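Local coordinates for protein alpha-1,2-mannosyltransferase (Ktr4), putative (Neosartorya fumigata, PDB 7BOP) that belongs to a mannosyltransferase family with the GT-A fold and holds GDP and a manganese ion in its pocket, at residues G47-A52 against E212-T217; A65-A70 against V207-E212; P345-P350 against F363-P368. All blocks are in the same frame, centred on the assembly; numbering follows the deposited sequence.

Contacts 1 and 2 share helix 207-213 and have Glu212 in common: residues 47-52 meet the end of the helix, residues 65-70 lie against its preceding turns. Their centres are about 8 Å apart, and they touch where the indole of Trp50 packs on the guanidinium of Arg209. Contact 3 lies elsewhere, its centre about 29 Å from each of the others, with nearest atoms about 14 Å from contact 1 and about 12 Å from contact 2. It lies near the site: the side chain of Pro345 is about 9 Å from GDP, and His343, a manganese ligand, precedes it by two residues. Strand 69-74, which starts in contact 2, leads to the GDP-pocket residues Leu74, Val75 and Arg76.

Contact 1. Residues G47-A52 against E212-T217; sequences GHLWRA and EDRNLT. With NA (sodium ion), chain I.
Trp50 and Asp213 both have chi1 at -67°, which sets each CG anti to its own carbonyl carbon; the two side chains cross at about a right angle, their planes inclined. They meet where helix 207-213 ends in a Schellman motif, with Asn215 as its C-prime residue. Trp50 NE1 donates to Asp213 OD2 at 2.7 Å. The acceptor offers its syn lone pair and lies close to the indole plane, though the bond is bent to 148°. On one face of the indole, His48 NE2 sits over the ring centre, 3.5 Å above the plane. Arg214, first to leave helical geometry, is extended from CG to NE and brings its guanidinium to the loop. Its NH2 reaches His48 O at 2.9 Å in an almost straight bond (177°), with the oxygen in the guanidinium plane but the donor above the carbonyl plane. Further bonds from NH2 to Glu46 O and from NH1 to Phe210 O fix the rotation of the group. At the other end of 47-52, Ala52 O binds a sodium ion with Asn55 O and two waters. Another water bridges the segments: it accepts from Arg214 NH1 at 3.0 Å and lies 2.9 Å from Asp213 OD2.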
loop_
_atom_site.group_PDB
_atom_site.type_symbol
_atom_site.label_atom_id
_atom_site.label_comp_id
_atom_site.label_asym_id
_atom_site.label_seq_id
_atom_site.Cartn_x
_atom_site.Cartn_y
_atom_site.Cartn_z
ATOM N N GLY A 47 0.675 20.968 13.005
ATOM C CA GLY A 47 1.790 21.624 12.330
ATOM C C GLY A 47 1.336 22.369 11.088
ATOM O O GLY A 47 0.134 22.489 10.807
ATOM N N HIS A 48 2.305 22.879 10.344
ATOM C CA HIS A 48 2.018 23.668 9.157
ATOM C C HIS A 48 1.490 22.761 8.033
ATOM O O HIS A 48 2.031 21.673 7.794
ATOM C CB HIS A 48 3.272 24.423 8.702
ATOM C CG HIS A 48 3.080 25.164 7.422
ATOM N ND1 HIS A 48 2.340 26.323 7.341
ATOM C CD2 HIS A 48 3.485 24.886 6.161
ATOM C CE1 HIS A 48 2.322 26.745 6.090
ATOM N NE2 HIS A 48 3.009 25.891 5.355
ATOM N N LEU A 49 0.423 23.205 7.370
ATOM C CA LEU A 49 -0.154 22.481 6.242
ATOM C C LEU A 49 -0.191 23.413 5.038
ATOM O O LEU A 49 -0.511 24.589 5.171
ATOM C CB LEU A 49 -1.563 21.992 6.582
ATOM C CG LEU A 49 -1.665 21.017 7.767
ATOM C CD1 LEU A 49 -3.117 20.743 8.139
ATOM C CD2 LEU A 49 -0.921 19.723 7.471
ATOM N N TRP A 50 0.132 22.874 3.873
ATOM C CA TRP A 50 0.110 23.631 2.626
ATOM C C TRP A 50 -1.290 23.581 2.034
ATOM O O TRP A 50 -1.788 22.495 1.714
ATOM C CB TRP A 50 1.150 23.069 1.662
ATOM C CG TRP A 50 2.528 23.294 2.160
ATOM C CD1 TRP A 50 3.277 22.453 2.935
ATOM C CD2 TRP A 50 3.313 24.470 1.967
ATOM N NE1 TRP A 50 4.500 23.025 3.211
ATOM C CE2 TRP A 50 4.543 24.268 2.636
ATOM C CE3 TRP A 50 3.099 25.677 1.288
ATOM C CZ2 TRP A 50 5.561 25.239 2.649
ATOM C CZ3 TRP A 50 4.111 26.642 1.292
ATOM C CH2 TRP A 50 5.328 26.415 1.967
ATOM N N ARG A 51 -1.918 24.759 1.907
ATOM C CA ARG A 51 -3.294 24.912 1.416
ATOM C C ARG A 51 -3.353 25.341 -0.046
ATOM O O ARG A 51 -2.500 26.096 -0.508
ATOM C CB ARG A 51 -4.033 25.994 2.211
ATOM C CG ARG A 51 -3.968 25.873 3.724
ATOM C CD ARG A 51 -4.753 24.676 4.177
ATOM N NE ARG A 51 -4.834 24.581 5.632
ATOM C CZ ARG A 51 -5.452 23.592 6.271
ATOM N NH1 ARG A 51 -6.032 22.610 5.578
ATOM N NH2 ARG A 51 -5.485 23.579 7.602
ATOM N N ALA A 52 -4.389 24.893 -0.748
ATOM C CA ALA A 52 -4.598 25.278 -2.143
ATOM C C ALA A 52 -5.015 26.748 -2.292
ATOM O O ALA A 52 -4.692 27.382 -3.301
ATOM C CB ALA A 52 -5.638 24.386 -2.796
ATOM N N GLU A 212 6.784 15.356 3.236
ATOM C CA GLU A 212 8.117 15.918 3.055
ATOM C C GLU A 212 8.577 16.792 4.214
ATOM O O GLU A 212 9.706 16.639 4.680
ATOM C CB GLU A 212 8.200 16.694 1.742
ATOM C CG GLU A 212 9.604 17.179 1.436
ATOM C CD GLU A 212 9.775 17.621 0.004
ATOM O OE1 GLU A 212 10.847 17.335 -0.561
ATOM O OE2 GLU A 212 8.859 18.249 -0.547
ATOM N N ASP A 213 7.709 17.674 4.692
ATOM C CA ASP A 213 8.058 18.591 5.782
ATOM C C ASP A 213 8.327 17.866 7.082
ATOM O O ASP A 213 9.055 18.387 7.919
ATOM C CB ASP A 213 6.949 19.618 6.037
ATOM C CG ASP A 213 6.777 20.596 4.889
ATOM O OD1 ASP A 213 7.652 20.627 4.008
ATOM O OD2 ASP A 213 5.749 21.302 4.870
ATOM N N ARG A 214 7.740 16.676 7.254
ATOM C CA ARG A 214 7.968 15.866 8.462
ATOM C C ARG A 214 8.931 14.684 8.254
ATOM O O ARG A 214 9.083 13.844 9.146
ATOM C CB ARG A 214 6.612 15.385 8.983
ATOM C CG ARG A 214 5.772 16.507 9.544
ATOM C CD ARG A 214 4.290 16.174 9.541
ATOM N NE ARG A 214 3.499 17.347 9.892
ATOM C CZ ARG A 214 3.253 18.375 9.075
ATOM N NH1 ARG A 214 3.716 18.389 7.824
ATOM N NH2 ARG A 214 2.513 19.391 9.511
ATOM N N ASN A 215 9.582 14.632 7.094
ATOM C CA ASN A 215 10.476 13.538 6.699
ATOM C C ASN A 215 9.835 12.152 6.855
ATOM O O ASN A 215 10.481 11.191 7.297
ATOM C CB ASN A 215 11.800 13.644 7.462
ATOM C CG ASN A 215 12.534 14.932 7.143
ATOM O OD1 ASN A 215 12.858 15.188 5.989
ATOM N ND2 ASN A 215 12.785 15.741 8.144
ATOM N N LEU A 216 8.561 12.056 6.484
ATOM C CA LEU A 216 7.841 10.801 6.608
ATOM C C LEU A 216 8.195 9.855 5.474
ATOM O O LEU A 216 8.494 10.268 4.345
ATOM C CB LEU A 216 6.331 11.031 6.692
ATOM C CG LEU A 216 5.870 11.925 7.847
ATOM C CD1 LEU A 216 4.353 12.008 7.875
ATOM C CD2 LEU A 216 6.394 11.489 9.211
ATOM N N THR A 217 8.161 8.566 5.804
ATOM C CA THR A 217 8.556 7.506 4.911
ATOM C C THR A 217 7.350 6.882 4.221
ATOM O O THR A 217 7.435 6.517 3.059
ATOM C CB THR A 217 9.341 6.433 5.698
ATOM O OG1 THR A 217 10.492 7.047 6.276
ATOM C CG2 THR A 217 9.760 5.275 4.830
HETATM NA NA NA I . -4.342 28.569 -5.172
HETATM O O HOH W 1 3.149 20.270 5.618
HETATM O O HOH W 2 -4.062 27.206 -7.094
HETATM O O HOH W 3 -6.602 28.967 -5.361
#

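Contact 2. Residues A65-A70 against V207-E212; sequences ARTNAA and VFRFME
Ala69 and Phe208 form the tight, buried part of this contact. The methyl CB of Ala69 stands over the Phe208 ring in a CH-pi contact, 3.4 Å from the centroid and 13° off the ring normal. Past it, Phe208 CZ comes within 3.6 Å of Ala70 O. Tyr100 meets the same ring edge-to-face and Trp191 of strand 189-192 packs against it, so the phenyl is held in the core. Toward solvent the contact turns polar and rests on two hydrogen bonds, one at Glu212 and one from Arg209. Thr67 links the two parts: its OG1 is anti to the backbone N (chi1 -168°) and donates to Glu212 OE2 at 2.6 Å, meeting the carboxylate on its syn side but out of plane. The methyl CG2 of Thr67 touches Phe208 CB and Arg209 CG. Arg209 bends at chi3, and its NH1 donates to Ala65 O at 2.9 Å. That bond follows a carbonyl lone pair but is bent, and the oxygen is tilted from the guanidinium plane; Trp50 adds a cation-pi contact there. A short helix lies against the start of strand 69-74, which runs parallel between strands 102-106 and 189-192 in the Rossmann-like sheet of the GT-A fold.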
loop_
_atom_site.group_PDB
_atom_site.type_symbol
_atom_site.label_atom_id
_atom_site.label_comp_id
_atom_site.label_asym_id
_atom_site.label_seq_id
_atom_site.Cartn_x
_atom_site.Cartn_y
_atom_site.Cartn_z
ATOM N N ALA A 65 3.389 25.261 -6.171
ATOM C CA ALA A 65 3.791 24.799 -4.854
ATOM C C ALA A 65 3.980 23.266 -4.776
ATOM O O ALA A 65 4.226 22.739 -3.690
ATOM C CB ALA A 65 2.769 25.266 -3.823
ATOM N N ARG A 66 3.884 22.561 -5.902
ATOM C CA ARG A 66 4.014 21.105 -5.910
ATOM C C ARG A 66 5.449 20.664 -5.696
ATOM O O ARG A 66 6.377 21.209 -6.297
ATOM C CB ARG A 66 3.489 20.516 -7.219
ATOM C CG ARG A 66 1.983 20.610 -7.363
ATOM C CD ARG A 66 1.524 19.914 -8.625
ATOM N NE ARG A 66 1.780 20.722 -9.821
ATOM C CZ ARG A 66 1.031 21.747 -10.233
ATOM N NH1 ARG A 66 -0.045 22.144 -9.550
ATOM N NH2 ARG A 66 1.369 22.400 -11.345
ATOM N N THR A 67 5.634 19.668 -4.834
ATOM C CA THR A 67 6.935 19.023 -4.705
ATOM C C THR A 67 7.049 17.939 -5.780
ATOM O O THR A 67 6.152 17.801 -6.610
ATOM C CB THR A 67 7.182 18.514 -3.269
ATOM O OG1 THR A 67 8.562 18.153 -3.137
ATOM C CG2 THR A 67 6.278 17.307 -2.922
ATOM N N ASN A 68 8.156 17.199 -5.798
ATOM C CA ASN A 68 8.390 16.182 -6.833
ATOM C C ASN A 68 7.717 14.844 -6.469
ATOM O O ASN A 68 8.352 13.895 -5.982
ATOM C CB ASN A 68 9.874 16.015 -7.178
ATOM C CG ASN A 68 10.741 15.687 -5.984
ATOM O OD1 ASN A 68 10.444 16.075 -4.855
ATOM N ND2 ASN A 68 11.842 14.980 -6.232
ATOM N N ALA A 69 6.419 14.802 -6.736
ATOM C CA ALA A 69 5.569 13.672 -6.377
ATOM C C ALA A 69 4.549 13.418 -7.475
ATOM O O ALA A 69 4.250 14.315 -8.273
ATOM C CB ALA A 69 4.880 13.942 -5.046
ATOM N N ALA A 70 4.039 12.191 -7.531
ATOM C CA ALA A 70 3.049 11.809 -8.515
ATOM C C ALA A 70 2.038 10.829 -7.933
ATOM O O ALA A 70 2.350 10.057 -7.025
ATOM C CB ALA A 70 3.726 11.183 -9.719
ATOM N N VAL A 207 -0.853 16.490 0.823
ATOM C CA VAL A 207 -0.394 15.314 1.580
ATOM C C VAL A 207 1.065 15.005 1.297
ATOM O O VAL A 207 1.770 14.506 2.167
ATOM C CB VAL A 207 -1.254 14.048 1.336
ATOM C CG1 VAL A 207 -2.714 14.311 1.692
ATOM C CG2 VAL A 207 -1.118 13.531 -0.087
ATOM N N PHE A 208 1.525 15.315 0.088
ATOM C CA PHE A 208 2.916 15.061 -0.268
ATOM C C PHE A 208 3.870 15.954 0.511
ATOM O O PHE A 208 4.872 15.476 1.048
ATOM C CB PHE A 208 3.147 15.223 -1.773
ATOM C CG PHE A 208 2.527 14.147 -2.611
ATOM C CD1 PHE A 208 2.837 12.799 -2.395
ATOM C CD2 PHE A 208 1.676 14.470 -3.665
ATOM C CE1 PHE A 208 2.293 11.805 -3.199
ATOM C CE2 PHE A 208 1.131 13.472 -4.473
ATOM C CZ PHE A 208 1.446 12.138 -4.243
ATOM N N ARG A 209 3.553 17.239 0.604
ATOM C CA ARG A 209 4.383 18.162 1.374
ATOM C C ARG A 209 4.192 17.992 2.877
ATOM O O ARG A 209 5.103 18.280 3.644
ATOM C CB ARG A 209 4.147 19.598 0.930
ATOM C CG ARG A 209 4.559 19.790 -0.522
ATOM C CD ARG A 209 4.582 21.253 -0.919
ATOM N NE ARG A 209 5.672 21.986 -0.269
ATOM C CZ ARG A 209 5.936 23.288 -0.449
ATOM N NH1 ARG A 209 5.186 24.033 -1.263
ATOM N NH2 ARG A 209 6.955 23.847 0.199
ATOM N N PHE A 210 3.030 17.491 3.293
ATOM C CA PHE A 210 2.866 17.019 4.673
ATOM C C PHE A 210 3.936 15.968 4.985
ATOM O O PHE A 210 4.644 16.091 5.985
ATOM C CB PHE A 210 1.439 16.486 4.911
ATOM C CG PHE A 210 1.308 15.648 6.150
ATOM C CD1 PHE A 210 1.192 16.247 7.394
ATOM C CD2 PHE A 210 1.334 14.262 6.070
ATOM C CE1 PHE A 210 1.085 15.473 8.551
ATOM C CE2 PHE A 210 1.218 13.482 7.218
ATOM C CZ PHE A 210 1.097 14.089 8.459
ATOM N N MET A 211 4.086 14.982 4.098
ATOM C CA MET A 211 5.102 13.924 4.238
ATOM C C MET A 211 6.514 14.517 4.231
ATOM O O MET A 211 7.335 14.212 5.100
ATOM C CB MET A 211 5.032 12.896 3.107
ATOM C CG MET A 211 3.717 12.141 2.962
ATOM S SD MET A 211 3.518 10.822 4.148
ATOM C CE MET A 211 4.749 9.640 3.617
ATOM N N GLU A 212 6.784 15.356 3.236
ATOM C CA GLU A 212 8.117 15.918 3.055
ATOM C C GLU A 212 8.577 16.792 4.214
ATOM O O GLU A 212 9.706 16.639 4.680
ATOM C CB GLU A 212 8.200 16.694 1.742
ATOM C CG GLU A 212 9.604 17.179 1.436
ATOM C CD GLU A 212 9.775 17.621 0.004
ATOM O OE1 GLU A 212 10.847 17.335 -0.561
ATOM O OE2 GLU A 212 8.859 18.249 -0.547
HETATM O O HOH W 4 11.725 16.555 -2.672
#

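Contact 3. Residues P345-P350 against F363-P368; sequences PYYNCP and FYAGAP
The rings of Tyr346 and Phe363 lie nearly parallel, planes 19° apart, but strongly displaced, with little overlap: the centroids are 4.8 Å apart and Tyr346 CD1 sits 3.4 Å above the Phe363 plane, toward its rim. They sit at a single antiparallel beta bridge, Tyr346 opposite Tyr364 as a non-hydrogen-bonded pair. One face of the Tyr346 ring carries Pro345 CG over its centre, while Tyr364 CB comes up at its edge; Trp280 adds an edge-to-face partner. The Tyr347 ring presents its edge to the returning chain, with CE1 3.7 Å from Ala365 CB and Phe363 O near the ring plane. The bridge lies on strand 346-348, an outermost strand of a three-stranded antiparallel sheet that also contains strand 341-343. Chi1 of Phe363 (168°) puts CG anti to the backbone N, and the ring reaches Tyr346 even though its CB points away from that strand. The disulfide from Cys349 to Cys358 ties the first segment to the loop that joins it to the second. Two bonds flank the bridge: Ala365 N donates to Pro345 O at 3.0 Å, nearly along the C=O axis, and Tyr347 N donates to Phe363 O at 2.9 Å, bent to 139°. Both oxygens also take a CA-H contact, the Tyr364 CA to Pro345 O distance being 3.4 Å and Tyr346 CA to Phe363 O 3.3 Å.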
loop_
_atom_site.group_PDB
_atom_site.type_symbol
_atom_site.label_atom_id
_atom_site.label_comp_id
_atom_site.label_asym_id
_atom_site.label_seq_id
_atom_site.Cartn_x
_atom_site.Cartn_y
_atom_site.Cartn_z
ATOM N N PRO A 345 -13.166 -5.557 0.506
ATOM C CA PRO A 345 -14.387 -5.231 1.229
ATOM C C PRO A 345 -14.148 -4.363 2.481
ATOM O O PRO A 345 -14.990 -4.366 3.381
ATOM C CB PRO A 345 -14.862 -6.628 1.646
ATOM C CG PRO A 345 -13.578 -7.316 2.011
ATOM C CD PRO A 345 -12.535 -6.769 1.068
ATOM N N TYR A 346 -13.035 -3.624 2.543
ATOM C CA TYR A 346 -12.645 -2.932 3.782
ATOM C C TYR A 346 -12.607 -1.411 3.658
ATOM O O TYR A 346 -12.508 -0.851 2.546
ATOM C CB TYR A 346 -11.296 -3.448 4.307
ATOM C CG TYR A 346 -11.262 -4.935 4.523
ATOM C CD1 TYR A 346 -12.113 -5.550 5.453
ATOM C CD2 TYR A 346 -10.384 -5.741 3.802
ATOM C CE1 TYR A 346 -12.081 -6.924 5.642
ATOM C CE2 TYR A 346 -10.333 -7.112 3.999
ATOM C CZ TYR A 346 -11.189 -7.697 4.911
ATOM O OH TYR A 346 -11.143 -9.051 5.085
ATOM N N TYR A 347 -12.696 -0.760 4.818
ATOM C CA TYR A 347 -12.899 0.687 4.914
ATOM C C TYR A 347 -12.000 1.325 5.964
ATOM O O TYR A 347 -11.693 0.717 6.980
ATOM C CB TYR A 347 -14.341 1.013 5.319
ATOM C CG TYR A 347 -15.368 0.586 4.318
ATOM C CD1 TYR A 347 -15.767 -0.749 4.229
ATOM C CD2 TYR A 347 -15.943 1.504 3.449
ATOM C CE1 TYR A 347 -16.698 -1.156 3.293
ATOM C CE2 TYR A 347 -16.876 1.106 2.508
ATOM C CZ TYR A 347 -17.253 -0.219 2.438
ATOM O OH TYR A 347 -18.168 -0.622 1.496
ATOM N N ASN A 348 -11.591 2.553 5.671
ATOM C CA ASN A 348 -11.149 3.511 6.658
ATOM C C ASN A 348 -12.100 4.699 6.523
ATOM O O ASN A 348 -11.990 5.485 5.571
ATOM C CB ASN A 348 -9.713 3.947 6.408
ATOM C CG ASN A 348 -9.268 5.005 7.380
ATOM O OD1 ASN A 348 -8.969 4.718 8.536
ATOM N ND2 ASN A 348 -9.270 6.248 6.937
ATOM N N CYS A 349 -13.076 4.788 7.421
ATOM C CA CYS A 349 -14.069 5.879 7.381
ATOM C C CYS A 349 -14.012 6.687 8.671
ATOM O O CYS A 349 -14.534 6.253 9.711
ATOM C CB CYS A 349 -15.467 5.323 7.131
ATOM S SG CYS A 349 -16.764 6.571 6.999
ATOM N N PRO A 350 -13.379 7.872 8.621
ATOM C CA PRO A 350 -13.304 8.687 9.823
ATOM C C PRO A 350 -14.585 9.477 10.086
ATOM O O PRO A 350 -15.366 9.730 9.168
ATOM C CB PRO A 350 -12.152 9.637 9.520
ATOM C CG PRO A 350 -12.244 9.837 8.043
ATOM C CD PRO A 350 -12.717 8.533 7.477
ATOM N N PHE A 363 -15.608 -1.272 9.686
ATOM C CA PHE A 363 -14.384 -1.813 9.100
ATOM C C PHE A 363 -14.630 -2.569 7.780
ATOM O O PHE A 363 -13.805 -2.500 6.861
ATOM C CB PHE A 363 -13.680 -2.712 10.131
ATOM C CG PHE A 363 -12.570 -3.539 9.557
ATOM C CD1 PHE A 363 -11.451 -2.933 9.008
ATOM C CD2 PHE A 363 -12.653 -4.927 9.548
ATOM C CE1 PHE A 363 -10.435 -3.697 8.457
ATOM C CE2 PHE A 363 -11.642 -5.692 9.009
ATOM C CZ PHE A 363 -10.531 -5.078 8.463
ATOM N N TYR A 364 -15.761 -3.278 7.690
ATOM C CA TYR A 364 -16.005 -4.205 6.592
ATOM C C TYR A 364 -17.440 -4.118 6.082
ATOM O O TYR A 364 -18.343 -3.714 6.815
ATOM C CB TYR A 364 -15.725 -5.648 7.045
ATOM C CG TYR A 364 -16.734 -6.165 8.056
ATOM C CD1 TYR A 364 -16.584 -5.913 9.421
ATOM C CD2 TYR A 364 -17.846 -6.893 7.644
ATOM C CE1 TYR A 364 -17.520 -6.368 10.351
ATOM C CE2 TYR A 364 -18.789 -7.349 8.559
ATOM C CZ TYR A 364 -18.621 -7.088 9.907
ATOM O OH TYR A 364 -19.559 -7.554 10.796
ATOM N N ALA A 365 -17.624 -4.528 4.831
ATOM C CA ALA A 365 -18.942 -4.794 4.264
ATOM C C ALA A 365 -18.938 -6.239 3.784
ATOM O O ALA A 365 -18.105 -6.611 2.960
ATOM C CB ALA A 365 -19.227 -3.852 3.105
ATOM N N GLY A 366 -19.868 -7.045 4.290
ATOM C CA GLY A 366 -19.963 -8.463 3.929
ATOM C C GLY A 366 -20.279 -9.300 5.155
ATOM O O GLY A 366 -20.859 -8.806 6.114
ATOM N N ALA A 367 -19.859 -10.558 5.132
ATOM C CA ALA A 367 -20.143 -11.492 6.222
ATOM C C ALA A 367 -19.389 -11.110 7.499
ATOM O O ALA A 367 -18.258 -10.611 7.420
ATOM C CB ALA A 367 -19.765 -12.898 5.807
ATOM N N PRO A 368 -19.995 -11.369 8.675
ATOM C CA PRO A 368 -19.365 -10.968 9.932
ATOM C C PRO A 368 -18.007 -11.598 10.226
ATOM O O PRO A 368 -17.263 -11.050 11.042
ATOM C CB PRO A 368 -20.391 -11.363 11.009
ATOM C CG PRO A 368 -21.334 -12.298 10.354
ATOM C CD PRO A 368 -21.320 -11.984 8.892
#